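Local structure of glycosyl transferase (Staphylococcus aureus, 5U02) at residues G131-A143 against I151-G163. The protein is a glycosyltransferase of the TarS family, modelled here as a helical linker domain followed by two immunoglobulin-like (E-set) C-terminal domains. Residues are numbered along the deposited sequence; the frame is centred on the assembly and turned at random.
Sequences GIDIAKPKVKMTA and IVTELTLNEFMIG
Lys140 and Thr156 pair their backbones in both directions toward the open end of an antiparallel beta hairpin of the first E-set domain, whose two strands span 138-146 and 150-159. Thr156 N reaches Lys140 O at 2.7 Å, almost straight at 176°. A classic beta bulge follows, where Thr142 and Ala143 both face Glu154 and shift the register by one residue. Within it Ala143 O takes two donors: Thr153 OG1 lies in the carbonyl plane at 3.0 Å, whereas Glu154 N approaches from above that plane. With chi1 -172°, the Thr153 hydroxyl points anti to its own backbone N, which brings it to this carbonyl.

On the face bearing Lys140 and Thr156, Thr142 OG1 donates to Glu154 OE1 at 2.7 Å, meeting the carboxylate on its anti side. Thr156 OG1 lies equally near Thr142 OG1. The other carboxylate oxygen, Glu154 OE2, bonds Tyr206 OH of the second subunit, so this carboxylate ties the bulge to the subunit interface. Apolar side chains fill the opposite face: Val139 sets CG1 against Leu155 CB and CG2 against Leu157 CD2, while Val228 of strand 224-229 also packs on Val139.

Beyond the strands, Pro137 lies over one face of the Phe160 ring, its CB 3.8 Å from the centroid in a CH-pi contact. Ile162 CG2 sits over the centre of the other face, clamping the ring between them, and Tyr167 meets it edge-to-face. Residues 133-135, leading in from strand 129-132 of the neighbouring small sheet, are met by the Met161 side chain, which bends at chi3 to carry CE against Ala135 CB. Here one water bridges the two backbones, donating to Ala135 O and accepting from Met161 N, both at 3.1 Å.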
loop_
_atom_site.group_PDB
_atom_site.type_symbol
_atom_site.label_atom_id
_atom_site.label_comp_id
_atom_site.label_asym_id
_atom_site.label_seq_id
_atom_site.Cartn_x
_atom_site.Cartn_y
_atom_site.Cartn_z
ATOM N N GLY A 131 0.663 -28.238 10.510
ATOM C CA GLY A 131 0.014 -27.511 11.587
ATOM C C GLY A 131 0.947 -26.830 12.568
ATOM O O GLY A 131 0.735 -26.903 13.782
ATOM N N ILE A 132 1.966 -26.146 12.062
ATOM C CA ILE A 132 2.974 -25.512 12.906
ATOM C C ILE A 132 2.571 -24.064 13.159
ATOM O O ILE A 132 2.437 -23.277 12.216
ATOM C CB ILE A 132 4.364 -25.595 12.258
ATOM C CG1 ILE A 132 4.661 -27.037 11.837
ATOM C CG2 ILE A 132 5.430 -25.069 13.205
ATOM C CD1 ILE A 132 6.037 -27.241 11.242
ATOM N N ASP A 133 2.384 -23.713 14.431
ATOM C CA ASP A 133 1.985 -22.360 14.805
ATOM C C ASP A 133 3.048 -21.344 14.385
ATOM O O ASP A 133 4.225 -21.671 14.207
ATOM C CB ASP A 133 1.748 -22.268 16.315
ATOM C CG ASP A 133 0.362 -22.743 16.725
ATOM O OD1 ASP A 133 -0.462 -23.034 15.835
ATOM O OD2 ASP A 133 0.095 -22.821 17.944
ATOM N N ILE A 134 2.620 -20.094 14.228
ATOM C CA ILE A 134 3.508 -18.999 13.856
ATOM C C ILE A 134 3.693 -18.109 15.078
ATOM O O ILE A 134 2.744 -17.461 15.540
ATOM C CB ILE A 134 2.972 -18.197 12.665
ATOM C CG1 ILE A 134 2.597 -19.132 11.520
ATOM C CG2 ILE A 134 4.011 -17.182 12.210
ATOM C CD1 ILE A 134 2.472 -18.422 10.181
ATOM N N ALA A 135 4.919 -18.070 15.598
ATOM C CA ALA A 135 5.257 -17.261 16.757
ATOM C C ALA A 135 5.424 -15.796 16.359
ATOM O O ALA A 135 5.532 -15.453 15.181
ATOM C CB ALA A 135 6.524 -17.790 17.427
ATOM N N LYS A 136 5.437 -14.928 17.365
ATOM C CA LYS A 136 5.557 -13.505 17.116
ATOM C C LYS A 136 6.942 -13.177 16.567
ATOM O O LYS A 136 7.949 -13.720 17.037
ATOM C CB LYS A 136 5.298 -12.721 18.399
ATOM C CG LYS A 136 4.397 -11.517 18.223
ATOM C CD LYS A 136 3.791 -11.082 19.541
ATOM C CE LYS A 136 4.550 -9.912 20.143
ATOM N NZ LYS A 136 3.805 -9.299 21.277
ATOM N N PRO A 137 7.042 -12.316 15.554
ATOM C CA PRO A 137 8.361 -11.946 15.034
ATOM C C PRO A 137 9.127 -11.081 16.016
ATOM O O PRO A 137 8.554 -10.277 16.751
ATOM C CB PRO A 137 8.044 -11.152 13.761
ATOM C CG PRO A 137 6.660 -10.652 13.969
ATOM C CD PRO A 137 5.956 -11.747 14.731
ATOM N N LYS A 138 10.441 -11.248 16.011
ATOM C CA LYS A 138 11.327 -10.334 16.717
ATOM C C LYS A 138 11.606 -9.125 15.838
ATOM O O LYS A 138 11.886 -9.263 14.644
ATOM C CB LYS A 138 12.643 -11.030 17.086
ATOM C CG LYS A 138 12.489 -12.202 18.037
ATOM C CD LYS A 138 12.218 -11.728 19.457
ATOM C CE LYS A 138 12.388 -12.861 20.458
ATOM N NZ LYS A 138 12.270 -12.391 21.872
ATOM N N VAL A 139 11.516 -7.932 16.424
ATOM C CA VAL A 139 11.677 -6.687 15.685
ATOM C C VAL A 139 12.802 -5.884 16.315
ATOM O O VAL A 139 12.859 -5.744 17.542
ATOM C CB VAL A 139 10.375 -5.868 15.660
ATOM C CG1 VAL A 139 10.601 -4.549 14.927
ATOM C CG2 VAL A 139 9.268 -6.658 14.997
ATOM N N LYS A 140 13.691 -5.354 15.479
ATOM C CA LYS A 140 14.721 -4.429 15.927
ATOM C C LYS A 140 14.586 -3.135 15.134
ATOM O O LYS A 140 14.473 -3.167 13.903
ATOM C CB LYS A 140 16.126 -5.031 15.774
ATOM C CG LYS A 140 17.233 -4.085 16.217
ATOM C CD LYS A 140 18.617 -4.489 15.732
ATOM C CE LYS A 140 19.684 -3.668 16.454
ATOM N NZ LYS A 140 21.060 -4.224 16.320
ATOM N N MET A 141 14.561 -2.006 15.838
ATOM C CA MET A 141 14.486 -0.697 15.191
ATOM C C MET A 141 15.894 -0.324 14.751
ATOM O O MET A 141 16.705 0.145 15.554
ATOM C CB MET A 141 13.886 0.334 16.140
ATOM C CG MET A 141 13.628 1.708 15.511
ATOM S SD MET A 141 12.964 2.895 16.707
ATOM C CE MET A 141 14.334 3.027 17.848
ATOM N N THR A 142 16.200 -0.551 13.472
ATOM C CA THR A 142 17.555 -0.367 12.971
ATOM C C THR A 142 17.835 1.046 12.465
ATOM O O THR A 142 19.000 1.372 12.218
ATOM C CB THR A 142 17.855 -1.384 11.860
ATOM O OG1 THR A 142 16.697 -1.567 11.038
ATOM C CG2 THR A 142 18.267 -2.728 12.456
ATOM N N ALA A 143 16.815 1.890 12.306
ATOM C CA ALA A 143 17.037 3.300 12.008
ATOM C C ALA A 143 15.884 4.119 12.566
ATOM O O ALA A 143 14.745 3.648 12.631
ATOM C CB ALA A 143 17.182 3.560 10.502
ATOM N N ILE A 151 9.150 11.651 9.826
ATOM C CA ILE A 151 9.885 10.653 10.589
ATOM C C ILE A 151 10.209 9.501 9.651
ATOM O O ILE A 151 9.331 9.021 8.923
ATOM C CB ILE A 151 9.070 10.156 11.796
ATOM C CG1 ILE A 151 8.741 11.308 12.746
ATOM C CG2 ILE A 151 9.803 9.029 12.520
ATOM C CD1 ILE A 151 7.632 10.968 13.735
ATOM N N VAL A 152 11.463 9.059 9.661
ATOM C CA VAL A 152 11.897 7.899 8.892
ATOM C C VAL A 152 12.407 6.861 9.879
ATOM O O VAL A 152 13.386 7.108 10.599
ATOM C CB VAL A 152 12.984 8.259 7.868
ATOM C CG1 VAL A 152 13.361 7.038 7.026
ATOM C CG2 VAL A 152 12.515 9.404 6.988
ATOM N N THR A 153 11.743 5.708 9.925
ATOM C CA THR A 153 12.156 4.641 10.820
ATOM C C THR A 153 12.223 3.330 10.054
ATOM O O THR A 153 11.385 3.052 9.190
ATOM C CB THR A 153 11.218 4.515 12.039
ATOM O OG1 THR A 153 11.778 3.590 12.974
ATOM C CG2 THR A 153 9.848 4.032 11.634
ATOM N N GLU A 154 13.242 2.537 10.370
ATOM C CA GLU A 154 13.456 1.235 9.759
ATOM C C GLU A 154 13.315 0.168 10.833
ATOM O O GLU A 154 13.970 0.245 11.877
ATOM C CB GLU A 154 14.838 1.164 9.104
ATOM C CG GLU A 154 15.128 -0.128 8.372
ATOM C CD GLU A 154 16.561 -0.195 7.891
ATOM O OE1 GLU A 154 17.458 -0.412 8.735
ATOM O OE2 GLU A 154 16.789 -0.014 6.672
ATOM N N LEU A 155 12.447 -0.808 10.588
ATOM C CA LEU A 155 12.242 -1.929 11.494
ATOM C C LEU A 155 12.698 -3.200 10.800
ATOM O O LEU A 155 12.264 -3.489 9.680
ATOM C CB LEU A 155 10.775 -2.043 11.910
ATOM C CG LEU A 155 10.224 -0.794 12.602
ATOM C CD1 LEU A 155 8.778 -1.008 13.004
ATOM C CD2 LEU A 155 11.076 -0.440 13.807
ATOM N N THR A 156 13.579 -3.950 11.457
ATOM C CA THR A 156 14.144 -5.169 10.895
ATOM C C THR A 156 13.587 -6.372 11.647
ATOM O O THR A 156 13.740 -6.474 12.869
ATOM C CB THR A 156 15.670 -5.149 10.965
ATOM O OG1 THR A 156 16.162 -4.057 10.181
ATOM C CG2 THR A 156 16.246 -6.447 10.422
ATOM N N LEU A 157 12.934 -7.271 10.918
ATOM C CA LEU A 157 12.490 -8.546 11.478
ATOM C C LEU A 157 13.687 -9.486 11.501
ATOM O O LEU A 157 14.055 -10.064 10.477
ATOM C CB LEU A 157 11.349 -9.133 10.658
ATOM C CG LEU A 157 10.171 -8.231 10.303
ATOM C CD1 LEU A 157 9.051 -9.061 9.693
ATOM C CD2 LEU A 157 9.689 -7.489 11.523
ATOM N N ASN A 158 14.310 -9.635 12.672
ATOM C CA ASN A 158 15.485 -10.495 12.768
ATOM C C ASN A 158 15.106 -11.968 12.694
ATOM O O ASN A 158 15.824 -12.769 12.084
ATOM C CB ASN A 158 16.257 -10.202 14.055
ATOM C CG ASN A 158 17.214 -9.031 13.909
ATOM O OD1 ASN A 158 17.419 -8.518 12.808
ATOM N ND2 ASN A 158 17.822 -8.620 15.016
ATOM N N GLU A 159 13.987 -12.347 13.307
ATOM C CA GLU A 159 13.545 -13.733 13.287
ATOM C C GLU A 159 12.048 -13.786 13.035
ATOM O O GLU A 159 11.275 -13.068 13.676
ATOM C CB GLU A 159 13.893 -14.452 14.592
ATOM C CG GLU A 159 15.338 -14.914 14.650
ATOM C CD GLU A 159 15.640 -15.752 15.875
ATOM O OE1 GLU A 159 14.684 -16.257 16.502
ATOM O OE2 GLU A 159 16.834 -15.913 16.206
ATOM N N PHE A 160 11.656 -14.640 12.094
ATOM C CA PHE A 160 10.263 -14.816 11.710
ATOM C C PHE A 160 10.174 -16.121 10.938
ATOM O O PHE A 160 10.962 -16.351 10.014
ATOM C CB PHE A 160 9.767 -13.642 10.857
ATOM C CG PHE A 160 8.274 -13.478 10.858
ATOM C CD1 PHE A 160 7.491 -14.114 11.809
ATOM C CD2 PHE A 160 7.649 -12.702 9.894
ATOM C CE1 PHE A 160 6.115 -13.969 11.806
ATOM C CE2 PHE A 160 6.275 -12.551 9.886
ATOM C CZ PHE A 160 5.505 -13.188 10.844
ATOM N N MET A 161 9.232 -16.978 11.321
ATOM C CA MET A 161 9.150 -18.307 10.735
ATOM C C MET A 161 8.514 -18.316 9.358
ATOM O O MET A 161 8.124 -19.390 8.883
ATOM C CB MET A 161 8.389 -19.249 11.669
ATOM C CG MET A 161 9.275 -19.844 12.741
ATOM S SD MET A 161 8.359 -20.884 13.880
ATOM C CE MET A 161 6.924 -19.866 14.119
ATOM N N ILE A 162 8.401 -17.167 8.695
ATOM C CA ILE A 162 7.796 -17.113 7.370
ATOM C C ILE A 162 8.518 -16.063 6.541
ATOM O O ILE A 162 8.782 -14.952 7.018
ATOM C CB ILE A 162 6.280 -16.839 7.434
ATOM C CG1 ILE A 162 5.714 -16.633 6.022
ATOM C CG2 ILE A 162 5.989 -15.670 8.338
ATOM C CD1 ILE A 162 4.198 -16.596 5.932
ATOM N N GLY A 163 8.844 -16.427 5.302
ATOM C CA GLY A 163 9.648 -15.587 4.447
ATOM C C GLY A 163 8.907 -14.372 3.924
ATOM O O GLY A 163 7.681 -14.258 3.978
HETATM O O HOH W 1 8.257 -16.625 14.194
#